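Long-range contacts in uncharacterized protein (Bacteroides ovatus, PDB 4DQA), which is of unknown function but, as a two-domain protein with a concanavalin A-like lectin/glucanase domain, probably binds carbohydrate: residues 9-14 and 127-132; 47-52 and 109-114; 178-183 and 277-282; 189-194 and 202-207. All blocks are in the same frame, centred on the assembly; numbering follows the deposited sequence. Where two conformers were deposited one is given.

Interaction 1. Residues 9-14 and 127-132; sequences VYFESK and NIAYFF
N127 meets the ring of F11 through its backbone: the carbonyl O of N127 lies at the ring's edge, near its plane, 3.4 Å from F11 CE2. Its side chain starts away from the 9-14 segment, and its ND2 donates to T122 OG1. At I128 the backbone still borders the phenyl group, with the carbonyl carbon 3.5 Å from F11 CD2. A129 carries the aromatic contact. Its methyl sits squarely over the face of F11, CB being 3.6 Å from the ring centroid and 6° off the normal, a clean CH-pi interaction. The ring is placed for this by chi1 of -74°, which sets CG anti to the carbonyl carbon, and it also packs against L31 and V115. In this E-set-like N-terminal domain two beta-sheets pack face to face, and the chain between strand 8-10 of one and strand 15-19 of the other crosses here beside strand 128-135. Y130 marks the point where pairing begins: its N donates to K14 O at 2.8 Å, almost straight at 170°, just ahead of the parallel partnership of 15-19 with 128-135. The same K14 O lies at the edge of the Y130 ring. K14, extended beyond CG, crosses that ring obliquely, its CE 3.7 Å from Y130 CE1, and the K14 side chain also touches Y62 of helix 52-62.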
loop_
_atom_site.group_PDB
_atom_site.type_symbol
_atom_site.label_atom_id
_atom_site.label_comp_id
_atom_site.label_asym_id
_atom_site.label_seq_id
_atom_site.Cartn_x
_atom_site.Cartn_y
_atom_site.Cartn_z
ATOM N N VAL A 9 35.661 -21.102 5.534
ATOM C CA VAL A 9 35.087 -20.335 4.436
ATOM C C VAL A 9 33.882 -19.542 4.942
ATOM O O VAL A 9 33.105 -20.043 5.748
ATOM C CB VAL A 9 34.679 -21.293 3.300
ATOM C CG1 VAL A 9 33.818 -20.595 2.263
ATOM C CG2 VAL A 9 35.936 -21.877 2.654
ATOM N N TYR A 10 33.764 -18.297 4.491
ATOM C CA TYR A 10 32.685 -17.432 4.922
ATOM C C TYR A 10 32.459 -16.325 3.916
ATOM O O TYR A 10 33.195 -16.192 2.941
ATOM C CB TYR A 10 32.992 -16.850 6.313
ATOM C CG TYR A 10 34.076 -15.802 6.365
ATOM C CD1 TYR A 10 35.422 -16.151 6.270
ATOM C CD2 TYR A 10 33.760 -14.456 6.551
ATOM C CE1 TYR A 10 36.412 -15.182 6.326
ATOM C CE2 TYR A 10 34.743 -13.496 6.603
ATOM C CZ TYR A 10 36.064 -13.863 6.504
ATOM O OH TYR A 10 37.041 -12.902 6.562
ATOM N N PHE A 11 31.426 -15.526 4.159
ATOM C CA PHE A 11 31.166 -14.338 3.364
ATOM C C PHE A 11 31.641 -13.054 4.056
ATOM O O PHE A 11 31.281 -12.806 5.192
ATOM C CB PHE A 11 29.670 -14.232 3.094
ATOM C CG PHE A 11 29.154 -15.222 2.079
ATOM C CD1 PHE A 11 29.540 -15.132 0.769
ATOM C CD2 PHE A 11 28.241 -16.206 2.442
ATOM C CE1 PHE A 11 29.026 -16.010 -0.168
ATOM C CE2 PHE A 11 27.726 -17.085 1.506
ATOM C CZ PHE A 11 28.121 -16.961 0.193
ATOM N N GLU A 12 32.436 -12.257 3.351
ATOM C CA GLU A 12 33.100 -11.070 3.922
ATOM C C GLU A 12 32.102 -9.974 4.191
ATOM O O GLU A 12 32.169 -9.293 5.216
ATOM C CB GLU A 12 34.151 -10.556 2.941
ATOM C CG GLU A 12 34.973 -9.382 3.416
ATOM C CD GLU A 12 36.093 -9.092 2.450
ATOM O OE1 GLU A 12 35.836 -8.469 1.395
ATOM O OE2 GLU A 12 37.226 -9.514 2.730
ATOM N N SER A 13 31.183 -9.789 3.251
ATOM C CA SER A 13 30.116 -8.804 3.406
ATOM C C SER A 13 28.808 -9.556 3.515
ATOM O O SER A 13 28.464 -10.365 2.649
ATOM C CB SER A 13 30.072 -7.823 2.228
ATOM N N LYS A 14 28.090 -9.280 4.596
ATOM C CA LYS A 14 26.869 -9.997 4.916
ATOM C C LYS A 14 25.716 -9.612 3.988
ATOM O O LYS A 14 24.939 -10.476 3.634
ATOM C CB LYS A 14 26.473 -9.713 6.369
ATOM C CG LYS A 14 25.244 -10.482 6.844
ATOM C CD LYS A 14 24.735 -9.944 8.187
ATOM C CE LYS A 14 23.516 -10.730 8.711
ATOM N NZ LYS A 14 22.977 -10.217 10.034
ATOM N N ASN A 127 27.980 -17.742 7.078
ATOM C CA ASN A 127 28.001 -18.515 5.834
ATOM C C ASN A 127 26.783 -18.284 4.955
ATOM O O ASN A 127 26.517 -19.075 4.044
ATOM C CB ASN A 127 28.173 -20.004 6.099
ATOM C CG ASN A 127 27.162 -20.544 7.082
ATOM O OD1 ASN A 127 26.169 -19.899 7.391
ATOM N ND2 ASN A 127 27.422 -21.738 7.588
ATOM N N ILE A 128 26.060 -17.206 5.231
ATOM C CA ILE A 128 24.949 -16.785 4.389
ATOM C C ILE A 128 25.175 -15.340 3.959
ATOM O O ILE A 128 25.523 -14.482 4.772
ATOM C CB ILE A 128 23.595 -16.900 5.112
ATOM C CG1 ILE A 128 23.318 -18.353 5.511
ATOM C CG2 ILE A 128 22.478 -16.333 4.226
ATOM C CD1 ILE A 128 22.167 -18.511 6.469
ATOM N N ALA A 129 25.010 -15.088 2.668
ATOM C CA ALA A 129 25.080 -13.754 2.100
ATOM C C ALA A 129 23.645 -13.350 1.753
ATOM O O ALA A 129 22.913 -14.138 1.134
ATOM C CB ALA A 129 25.959 -13.756 0.846
ATOM N N TYR A 130 23.257 -12.136 2.133
ATOM C CA TYR A 130 21.889 -11.673 1.918
ATOM C C TYR A 130 21.854 -10.597 0.849
ATOM O O TYR A 130 22.564 -9.596 0.934
ATOM C CB TYR A 130 21.298 -11.114 3.214
ATOM C CG TYR A 130 21.235 -12.088 4.361
ATOM C CD1 TYR A 130 22.349 -12.328 5.162
ATOM C CD2 TYR A 130 20.064 -12.754 4.667
ATOM C CE1 TYR A 130 22.300 -13.206 6.205
ATOM C CE2 TYR A 130 20.005 -13.626 5.727
ATOM C CZ TYR A 130 21.135 -13.868 6.482
ATOM O OH TYR A 130 21.095 -14.761 7.546
ATOM N N PHE A 131 21.082 -10.843 -0.194
ATOM C CA PHE A 131 20.921 -9.887 -1.269
ATOM C C PHE A 131 19.489 -9.380 -1.238
ATOM O O PHE A 131 18.557 -10.153 -1.339
ATOM C CB PHE A 131 21.240 -10.560 -2.596
ATOM C CG PHE A 131 22.654 -11.084 -2.656
ATOM C CD1 PHE A 131 23.702 -10.259 -3.071
ATOM C CD2 PHE A 131 22.941 -12.357 -2.229
ATOM C CE1 PHE A 131 25.012 -10.740 -3.102
ATOM C CE2 PHE A 131 24.252 -12.841 -2.257
ATOM C CZ PHE A 131 25.280 -12.025 -2.681
ATOM N N PHE A 132 19.342 -8.075 -1.077
ATOM C CA PHE A 132 18.036 -7.466 -0.893
ATOM C C PHE A 132 17.640 -6.711 -2.156
ATOM O O PHE A 132 18.470 -6.085 -2.835
ATOM C CB PHE A 132 18.071 -6.525 0.299
ATOM C CG PHE A 132 18.356 -7.211 1.594
ATOM C CD1 PHE A 132 17.365 -7.907 2.247
ATOM C CD2 PHE A 132 19.609 -7.154 2.171
ATOM C CE1 PHE A 132 17.610 -8.529 3.445
ATOM C CE2 PHE A 132 19.864 -7.777 3.370
ATOM C CZ PHE A 132 18.862 -8.473 4.012
#

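Interaction 2. Residues 47-52 and 109-114; sequences YSVAEP and YVLPMR
The backbone oxygen of S48 accepts the shortest bond of the contact, 2.8 Å from R114 N, with the donor nearly in line with the carbonyl. In return S48 N donates to R114 O at 3.0 Å, so S48 and R114 form an antiparallel hydrogen-bonded pair. One residue on, V49 and M113 make a non-hydrogen-bonded pair, and A50 N closes the ladder on P112 O at 2.9 Å. The M113 side chain, a selenomethionine, is bent at chi2 and chi3 (-65° and -45°), which brings its methyl against the backbone of S48: CE comes to 3.3 Å from S48 O, while SE lies 4.0 Å from V49 CG2. V49 also meets L111 at about a right angle, CG1 to CD1, on the same side of the sheet as M113. Across the strands A50 CB rests against P112 CB and CG. On the face of S48 and R114, S48 OG approaches R114 CB but has its polar partner in H116 NE2. The arginine chain bends at chi3, and its NH2 donates to a water 3.0 Å away; that water also accepts from E51 N, 3.1 Å distant, and bridges the guanidinium to the loop leaving the strand. With V49, L111 and M113 on an apolar face and S48 and R114 on a mixed one, A50 against P112 beside them, this is an antiparallel strand pair inside a sheet of the E-set-like beta-sandwich domain.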
loop_
_atom_site.group_PDB
_atom_site.type_symbol
_atom_site.label_atom_id
_atom_site.label_comp_id
_atom_site.label_asym_id
_atom_site.label_seq_id
_atom_site.Cartn_x
_atom_site.Cartn_y
_atom_site.Cartn_z
ATOM N N TYR A 47 27.619 -23.475 -3.612
ATOM C CA TYR A 47 26.578 -22.572 -3.150
ATOM C C TYR A 47 25.195 -23.157 -3.308
ATOM O O TYR A 47 24.939 -24.008 -4.170
ATOM C CB TYR A 47 26.662 -21.249 -3.927
ATOM C CG TYR A 47 28.005 -20.568 -3.807
ATOM C CD1 TYR A 47 28.320 -19.821 -2.674
ATOM C CD2 TYR A 47 28.973 -20.676 -4.800
ATOM C CE1 TYR A 47 29.544 -19.220 -2.535
ATOM C CE2 TYR A 47 30.203 -20.056 -4.672
ATOM C CZ TYR A 47 30.481 -19.331 -3.533
ATOM O OH TYR A 47 31.715 -18.713 -3.409
ATOM N N SER A 48 24.278 -22.652 -2.500
ATOM C CA SER A 48 22.879 -23.010 -2.638
ATOM C C SER A 48 22.018 -21.881 -2.116
ATOM O O SER A 48 22.491 -21.017 -1.382
ATOM C CB SER A 48 22.562 -24.270 -1.853
ATOM O OG SER A 48 22.751 -24.052 -0.455
ATOM N N VAL A 49 20.749 -21.878 -2.490
ATOM C CA VAL A 49 19.808 -20.924 -1.897
ATOM C C VAL A 49 19.443 -21.435 -0.523
ATOM O O VAL A 49 19.122 -22.615 -0.338
ATOM C CB VAL A 49 18.572 -20.778 -2.762
ATOM C CG1 VAL A 49 17.540 -19.857 -2.097
ATOM C CG2 VAL A 49 18.954 -20.275 -4.154
ATOM N N ALA A 50 19.545 -20.575 0.480
ATOM C CA ALA A 50 19.266 -20.975 1.839
ATOM C C ALA A 50 17.777 -21.239 2.068
ATOM O O ALA A 50 16.933 -20.808 1.301
ATOM C CB ALA A 50 19.734 -19.900 2.809
ATOM N N GLU A 51 17.486 -21.936 3.148
ATOM C CA GLU A 51 16.113 -22.247 3.515
ATOM C C GLU A 51 15.308 -20.979 3.784
ATOM O O GLU A 51 15.825 -20.015 4.345
ATOM C CB GLU A 51 16.103 -23.100 4.777
ATOM C CG GLU A 51 16.710 -24.495 4.610
ATOM C CD GLU A 51 15.731 -25.502 4.027
ATOM O OE1 GLU A 51 14.761 -25.095 3.342
ATOM O OE2 GLU A 51 15.922 -26.712 4.270
ATOM N N PRO A 52 14.023 -20.967 3.397
ATOM C CA PRO A 52 13.200 -19.792 3.702
ATOM C C PRO A 52 13.178 -19.431 5.194
ATOM O O PRO A 52 13.008 -18.247 5.494
ATOM C CB PRO A 52 11.804 -20.208 3.224
ATOM C CG PRO A 52 12.062 -21.192 2.129
ATOM C CD PRO A 52 13.308 -21.943 2.550
ATOM N N TYR A 109 12.361 -7.725 -1.112
ATOM C CA TYR A 109 12.649 -9.138 -1.335
ATOM C C TYR A 109 14.069 -9.464 -0.945
ATOM O O TYR A 109 14.934 -8.577 -0.885
ATOM C CB TYR A 109 12.442 -9.481 -2.818
ATOM C CG TYR A 109 11.024 -9.284 -3.270
ATOM C CD1 TYR A 109 10.090 -10.306 -3.148
ATOM C CD2 TYR A 109 10.605 -8.069 -3.768
ATOM C CE1 TYR A 109 8.777 -10.116 -3.550
ATOM C CE2 TYR A 109 9.305 -7.869 -4.169
ATOM C CZ TYR A 109 8.396 -8.896 -4.039
ATOM O OH TYR A 109 7.101 -8.700 -4.428
ATOM N N VAL A 110 14.318 -10.736 -0.678
ATOM C CA VAL A 110 15.661 -11.159 -0.325
ATOM C C VAL A 110 15.970 -12.496 -0.962
ATOM O O VAL A 110 15.102 -13.364 -1.113
ATOM C CB VAL A 110 15.830 -11.228 1.211
ATOM C CG1 VAL A 110 14.806 -12.181 1.817
ATOM C CG2 VAL A 110 17.260 -11.624 1.610
ATOM N N LEU A 111 17.226 -12.650 -1.333
ATOM C CA LEU A 111 17.764 -13.925 -1.770
ATOM C C LEU A 111 18.937 -14.239 -0.846
ATOM O O LEU A 111 19.972 -13.571 -0.913
ATOM C CB LEU A 111 18.244 -13.839 -3.226
ATOM C CG LEU A 111 18.915 -15.110 -3.748
ATOM C CD1 LEU A 111 17.925 -16.237 -3.792
ATOM C CD2 LEU A 111 19.513 -14.875 -5.134
ATOM N N PRO A 112 18.788 -15.244 0.021
ATOM C CA PRO A 112 19.874 -15.625 0.915
ATOM C C PRO A 112 20.652 -16.761 0.295
ATOM O O PRO A 112 20.044 -17.764 -0.064
ATOM C CB PRO A 112 19.145 -16.085 2.177
ATOM C CG PRO A 112 17.843 -16.643 1.671
ATOM C CD PRO A 112 17.515 -15.885 0.393
HETATM N N MSE A 113 21.955 -16.577 0.112
HETATM C CA MSE A 113 22.796 -17.617 -0.467
HETATM C C MSE A 113 23.708 -18.227 0.591
HETATM O O MSE A 113 24.377 -17.517 1.322
HETATM C CB MSE A 113 23.670 -17.027 -1.562
HETATM C CG MSE A 113 22.928 -16.354 -2.705
HETATM SE SE MSE A 113 21.872 -17.642 -3.717
HETATM C CE MSE A 113 23.110 -19.048 -3.905
ATOM N N ARG A 114 23.740 -19.549 0.640
ATOM C CA ARG A 114 24.594 -20.275 1.547
ATOM C C ARG A 114 25.831 -20.735 0.836
ATOM O O ARG A 114 25.768 -21.130 -0.321
ATOM C CB ARG A 114 23.854 -21.501 2.077
ATOM C CG ARG A 114 24.636 -22.279 3.105
ATOM C CD ARG A 114 23.762 -23.302 3.771
ATOM N NE ARG A 114 22.786 -22.734 4.704
ATOM C CZ ARG A 114 23.005 -22.555 6.007
ATOM N NH1 ARG A 114 24.191 -22.858 6.532
ATOM N NH2 ARG A 114 22.035 -22.078 6.790
HETATM O O HOH W 1 19.813 -22.872 5.006
#

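Interaction 3. Residues 178-183 and 277-282; sequences NTIMGT and RPFHGK
T179 and R277 meet with their side chains crossed at about a right angle, and both hydrogen-bond donors of the threonine, N-H and hydroxyl, converge on one acceptor. R277 O takes a hydrogen bond from T179 N at 2.9 Å and another from T179 OG1 at 2.7 Å, the two donors arriving from opposite faces of the carbonyl plane. Chi1 of -60° puts OG1 beside the backbone nitrogen of its own residue, which lets the hydroxyl and the N-H share this oxygen; OG1 also touches R277 CB at 3.4 Å. R277 starts toward the strand, but its extended chain leads away, and its guanidinium is bound by W274 O and by a salt bridge to E184. Two residues on, F279 sets its CB 3.2 Å from T179 O, and the ring, oblique to that oxygen, reaches I180 with CE1 at 4.4 Å from CG1. Chi1 of -172° sends CG anti to the backbone nitrogen, and the ring continues toward I169, V171 and F145. N178 is joined to the loop through water: its OD1 accepts from a water 2.7 Å away, which in turn accepts from H280 N, while ND2 is held by L175 O and I191 O. The segments thus tie the strand 178-180 to the loop that precedes strand 282-289 in the concanavalin A-like domain. Chemically, a doubly gripped carbonyl anchors the loop, whereas T179 O, pressed against the F279 side chain, is buried with no hydrogen-bonding partner, a polar cost borne beside apolar packing.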
loop_
_atom_site.group_PDB
_atom_site.type_symbol
_atom_site.label_atom_id
_atom_site.label_comp_id
_atom_site.label_asym_id
_atom_site.label_seq_id
_atom_site.Cartn_x
_atom_site.Cartn_y
_atom_site.Cartn_z
ATOM N N ASN A 178 -17.925 20.293 -0.125
ATOM C CA ASN A 178 -17.296 19.449 -1.136
ATOM C C ASN A 178 -17.394 17.989 -0.680
ATOM O O ASN A 178 -16.778 17.621 0.300
ATOM C CB ASN A 178 -15.838 19.861 -1.264
ATOM C CG ASN A 178 -15.692 21.352 -1.506
ATOM O OD1 ASN A 178 -15.818 21.819 -2.628
ATOM N ND2 ASN A 178 -15.440 22.111 -0.428
ATOM N N THR A 179 -18.205 17.189 -1.359
ATOM C CA THR A 179 -18.440 15.804 -0.954
ATOM C C THR A 179 -17.229 14.922 -1.213
ATOM O O THR A 179 -16.736 14.881 -2.342
ATOM C CB THR A 179 -19.596 15.214 -1.779
ATOM O OG1 THR A 179 -20.758 15.979 -1.543
ATOM C CG2 THR A 179 -19.889 13.773 -1.403
ATOM N N ILE A 180 -16.773 14.185 -0.204
ATOM C CA ILE A 180 -15.811 13.103 -0.456
ATOM C C ILE A 180 -16.596 11.824 -0.649
ATOM O O ILE A 180 -16.698 11.331 -1.766
ATOM C CB ILE A 180 -14.756 12.994 0.615
ATOM C CG1 ILE A 180 -13.938 14.282 0.648
ATOM C CG2 ILE A 180 -13.793 11.819 0.282
ATOM C CD1 ILE A 180 -13.028 14.374 1.863
HETATM N N MSE A 181 -17.182 11.286 0.407
HETATM C CA MSE A 181 -17.906 10.023 0.314
HETATM C C MSE A 181 -18.884 9.854 1.478
HETATM O O MSE A 181 -18.590 10.311 2.589
HETATM C CB MSE A 181 -16.887 8.868 0.317
HETATM C CG MSE A 181 -15.840 8.982 1.432
HETATM SE SE MSE A 181 -14.198 7.922 1.232
HETATM C CE MSE A 181 -15.026 6.154 1.238
ATOM N N GLY A 182 -19.990 9.148 1.252
ATOM C CA GLY A 182 -20.865 8.747 2.329
ATOM C C GLY A 182 -22.328 8.904 1.996
ATOM O O GLY A 182 -22.687 9.077 0.813
ATOM N N THR A 183 -23.139 8.888 3.047
ATOM C CA THR A 183 -24.572 8.902 2.944
ATOM C C THR A 183 -25.092 10.177 3.568
ATOM O O THR A 183 -25.109 10.330 4.782
ATOM C CB THR A 183 -25.149 7.654 3.610
ATOM O OG1 THR A 183 -24.524 6.512 3.004
ATOM C CG2 THR A 183 -26.670 7.579 3.448
ATOM N N ARG A 277 -23.264 19.284 -4.177
ATOM C CA ARG A 277 -22.005 19.412 -3.458
ATOM C C ARG A 277 -20.848 18.617 -4.093
ATOM O O ARG A 277 -20.120 17.869 -3.431
ATOM C CB ARG A 277 -22.215 19.058 -1.984
ATOM C CG ARG A 277 -23.205 19.986 -1.316
ATOM C CD ARG A 277 -23.842 19.383 -0.080
ATOM N NE ARG A 277 -25.002 20.164 0.307
ATOM C CZ ARG A 277 -25.826 19.838 1.292
ATOM N NH1 ARG A 277 -25.560 18.801 2.067
ATOM N NH2 ARG A 277 -26.898 20.580 1.507
ATOM N N PRO A 278 -20.625 18.832 -5.394
ATOM C CA PRO A 278 -19.564 18.067 -6.052
ATOM C C PRO A 278 -18.155 18.392 -5.570
ATOM O O PRO A 278 -17.820 19.556 -5.302
ATOM C CB PRO A 278 -19.690 18.465 -7.520
ATOM C CG PRO A 278 -20.374 19.815 -7.497
ATOM C CD PRO A 278 -21.293 19.771 -6.310
ATOM N N PHE A 279 -17.329 17.353 -5.525
ATOM C CA PHE A 279 -15.911 17.489 -5.333
ATOM C C PHE A 279 -15.260 17.894 -6.627
ATOM O O PHE A 279 -15.615 17.390 -7.693
ATOM C CB PHE A 279 -15.387 16.125 -4.918
ATOM C CG PHE A 279 -13.943 16.097 -4.493
ATOM C CD1 PHE A 279 -13.601 16.444 -3.211
ATOM C CD2 PHE A 279 -12.961 15.598 -5.320
ATOM C CE1 PHE A 279 -12.269 16.401 -2.799
ATOM C CE2 PHE A 279 -11.631 15.535 -4.903
ATOM C CZ PHE A 279 -11.296 15.930 -3.649
ATOM N N HIS A 280 -14.275 18.801 -6.546
ATOM C CA HIS A 280 -13.475 19.162 -7.702
ATOM C C HIS A 280 -12.031 18.847 -7.421
ATOM O O HIS A 280 -11.368 19.543 -6.639
ATOM C CB HIS A 280 -13.629 20.641 -8.011
ATOM C CG HIS A 280 -15.002 20.983 -8.482
ATOM N ND1 HIS A 280 -16.019 21.335 -7.630
ATOM C CD2 HIS A 280 -15.539 20.950 -9.725
ATOM C CE1 HIS A 280 -17.120 21.552 -8.333
ATOM N NE2 HIS A 280 -16.862 21.304 -9.599
ATOM N N GLY A 281 -11.532 17.768 -8.029
ATOM C CA GLY A 281 -10.177 17.295 -7.763
ATOM C C GLY A 281 -10.023 15.863 -8.188
ATOM O O GLY A 281 -10.777 15.377 -9.025
ATOM N N LYS A 282 -9.020 15.205 -7.640
ATOM C CA LYS A 282 -8.746 13.816 -7.942
ATOM C C LYS A 282 -8.828 12.961 -6.693
ATOM O O LYS A 282 -8.558 13.435 -5.579
ATOM C CB LYS A 282 -7.366 13.665 -8.566
ATOM C CG LYS A 282 -7.196 14.381 -9.890
ATOM C CD LYS A 282 -5.752 14.222 -10.363
ATOM C CE LYS A 282 -5.445 14.941 -11.640
ATOM N NZ LYS A 282 -5.435 16.418 -11.403
HETATM O O HOH W 2 -14.154 20.630 -4.422
#

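Interaction 4. Residues 189-194 and 202-207; sequences LRIGDA and DYLEVA
R190 and E205 lie side by side and point the same way, and a single carboxylate oxygen takes the arginine's grip. E205 OE1 accepts from R190 NE and from R190 NH2, each at 2.9 Å. It lies in the guanidinium plane, yet both nitrogens come to it from one face of the carboxylate, whose plane is turned 57° from the guanidinium. Over one face of that guanidinium sits the methyl of A207, CB 3.4 Å from R190 CZ. Toward the opposite face comes D193; its OD2 pairs with R190 NH2 by charge alone at 3.5 Å. The backbone beneath sets these groups in register: R190 N donates to E205 O at 3.0 Å and E205 N returns the bond to R190 O, an antiparallel hydrogen-bonded pair. On the other face of the sheet I191 CG1 packs on L204 CD2 at 3.8 Å, beside I180. At I191 the chain turns a corner, and G192 N then donates to Y203 O. Further out, T199 OG1 bonds E205 OE2 and N177 ND2 bonds D193 OD1, fixing both acids. In this strand pair of the concanavalin A-like domain, one arginine is therefore shared by two carboxylates, E205 at its edge and D193 over a face, and its positive charge probably offsets the repulsion between D193 and E205 and favours their ionised forms.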
loop_
_atom_site.group_PDB
_atom_site.type_symbol
_atom_site.label_atom_id
_atom_site.label_comp_id
_atom_site.label_asym_id
_atom_site.label_seq_id
_atom_site.Cartn_x
_atom_site.Cartn_y
_atom_site.Cartn_z
ATOM N N LEU A 189 -18.498 12.084 4.826
ATOM C CA LEU A 189 -17.235 12.787 4.961
ATOM C C LEU A 189 -17.135 13.808 3.843
ATOM O O LEU A 189 -17.301 13.486 2.650
ATOM C CB LEU A 189 -16.071 11.800 4.903
ATOM C CG LEU A 189 -14.667 12.387 5.049
ATOM C CD1 LEU A 189 -14.491 12.921 6.452
ATOM C CD2 LEU A 189 -13.622 11.314 4.730
ATOM N N ARG A 190 -16.944 15.064 4.243
ATOM C CA ARG A 190 -16.897 16.168 3.295
ATOM C C ARG A 190 -15.832 17.160 3.714
ATOM O O ARG A 190 -15.221 17.038 4.782
ATOM C CB ARG A 190 -18.263 16.852 3.233
ATOM C CG ARG A 190 -18.687 17.531 4.517
ATOM C CD ARG A 190 -20.162 17.950 4.473
ATOM N NE ARG A 190 -20.573 18.675 5.671
ATOM C CZ ARG A 190 -21.847 18.874 6.014
ATOM N NH1 ARG A 190 -22.832 18.403 5.248
ATOM N NH2 ARG A 190 -22.124 19.523 7.123
ATOM N N ILE A 191 -15.602 18.144 2.848
ATOM C CA ILE A 191 -14.745 19.273 3.204
ATOM C C ILE A 191 -15.622 20.499 3.080
ATOM O O ILE A 191 -16.129 20.815 1.993
ATOM C CB ILE A 191 -13.524 19.432 2.282
ATOM C CG1 ILE A 191 -12.827 18.083 2.071
ATOM C CG2 ILE A 191 -12.583 20.431 2.916
ATOM C CD1 ILE A 191 -11.746 18.114 1.011
ATOM N N GLY A 192 -15.843 21.164 4.208
ATOM C CA GLY A 192 -16.612 22.385 4.250
ATOM C C GLY A 192 -18.104 22.256 4.430
ATOM O O GLY A 192 -18.729 21.306 3.964
ATOM N N ASP A 193 -18.670 23.238 5.113
ATOM C CA ASP A 193 -20.114 23.497 4.994
ATOM C C ASP A 193 -20.328 24.994 5.187
ATOM O O ASP A 193 -21.062 25.440 6.077
ATOM C CB ASP A 193 -20.919 22.686 6.006
ATOM C CG ASP A 193 -22.417 22.810 5.767
ATOM O OD1 ASP A 193 -22.827 22.850 4.582
ATOM O OD2 ASP A 193 -23.172 22.866 6.754
ATOM N N ALA A 194 -19.658 25.790 4.368
ATOM C CA ALA A 194 -19.545 27.223 4.651
ATOM C C ALA A 194 -20.845 27.989 4.545
ATOM O O ALA A 194 -20.973 29.082 5.137
ATOM C CB ALA A 194 -18.482 27.838 3.755
ATOM N N ASP A 202 -12.700 24.746 3.600
ATOM C CA ASP A 202 -11.533 23.889 3.468
ATOM C C ASP A 202 -11.253 23.027 4.698
ATOM O O ASP A 202 -10.152 22.441 4.832
ATOM C CB ASP A 202 -10.292 24.701 3.016
ATOM C CG ASP A 202 -10.089 26.012 3.779
ATOM O OD1 ASP A 202 -10.758 26.278 4.802
ATOM O OD2 ASP A 202 -9.252 26.843 3.324
ATOM N N TYR A 203 -12.259 22.857 5.563
ATOM C CA TYR A 203 -12.126 22.049 6.782
ATOM C C TYR A 203 -12.831 20.708 6.630
ATOM O O TYR A 203 -14.038 20.650 6.369
ATOM C CB TYR A 203 -12.698 22.796 7.981
ATOM C CG TYR A 203 -11.720 23.746 8.627
ATOM C CD1 TYR A 203 -10.984 24.644 7.860
ATOM C CD2 TYR A 203 -11.511 23.739 9.987
ATOM C CE1 TYR A 203 -10.060 25.508 8.443
ATOM C CE2 TYR A 203 -10.599 24.594 10.574
ATOM C CZ TYR A 203 -9.887 25.480 9.792
ATOM O OH TYR A 203 -8.978 26.339 10.370
ATOM N N LEU A 204 -12.078 19.633 6.794
ATOM C CA LEU A 204 -12.654 18.298 6.811
ATOM C C LEU A 204 -13.649 18.129 7.929
ATOM O O LEU A 204 -13.440 18.578 9.051
ATOM C CB LEU A 204 -11.580 17.254 7.055
ATOM C CG LEU A 204 -10.785 16.738 5.901
ATOM C CD1 LEU A 204 -9.660 15.897 6.477
ATOM C CD2 LEU A 204 -11.668 15.889 4.980
ATOM N N GLU A 205 -14.732 17.446 7.634
ATOM C CA GLU A 205 -15.850 17.322 8.546
ATOM C C GLU A 205 -16.588 16.042 8.295
ATOM O O GLU A 205 -16.736 15.613 7.151
ATOM C CB GLU A 205 -16.817 18.500 8.347
ATOM C CG GLU A 205 -18.050 18.484 9.215
ATOM C CD GLU A 205 -18.896 19.742 9.044
ATOM O OE1 GLU A 205 -19.338 20.037 7.896
ATOM O OE2 GLU A 205 -19.130 20.443 10.056
ATOM N N VAL A 206 -17.050 15.415 9.375
ATOM C CA VAL A 206 -18.037 14.364 9.272
ATOM C C VAL A 206 -19.409 14.876 9.691
ATOM O O VAL A 206 -19.548 15.601 10.670
ATOM C CB VAL A 206 -17.615 13.106 10.040
ATOM C CG1 VAL A 206 -17.417 13.388 11.485
ATOM C CG2 VAL A 206 -18.662 12.033 9.883
ATOM N N ALA A 207 -20.422 14.538 8.905
ATOM C CA ALA A 207 -21.771 15.029 9.137
ATOM C C ALA A 207 -22.801 13.932 8.957
ATOM O O ALA A 207 -22.494 12.864 8.449
ATOM C CB ALA A 207 -22.063 16.210 8.181
#

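The four contacts fall into two pairs, one in each domain of an elongated chain. Interactions 1 and 2 have centres about 10 Å apart in the E-set-like N-terminal domain, where neighbouring strands 128-135 and 107-117 join them; the second lies within the sequence span bracketed by the first. Interactions 3 and 4 repeat that order in the concanavalin A-like domain, their centres also about 10 Å apart, with strands 178-180 and 187-190 successive in the chain and bonded to each other. Between the pairs the centres stand about 49 to 55 Å apart without touching, so each of these contacts joins parts of one domain only, consistent with two structurally separate units.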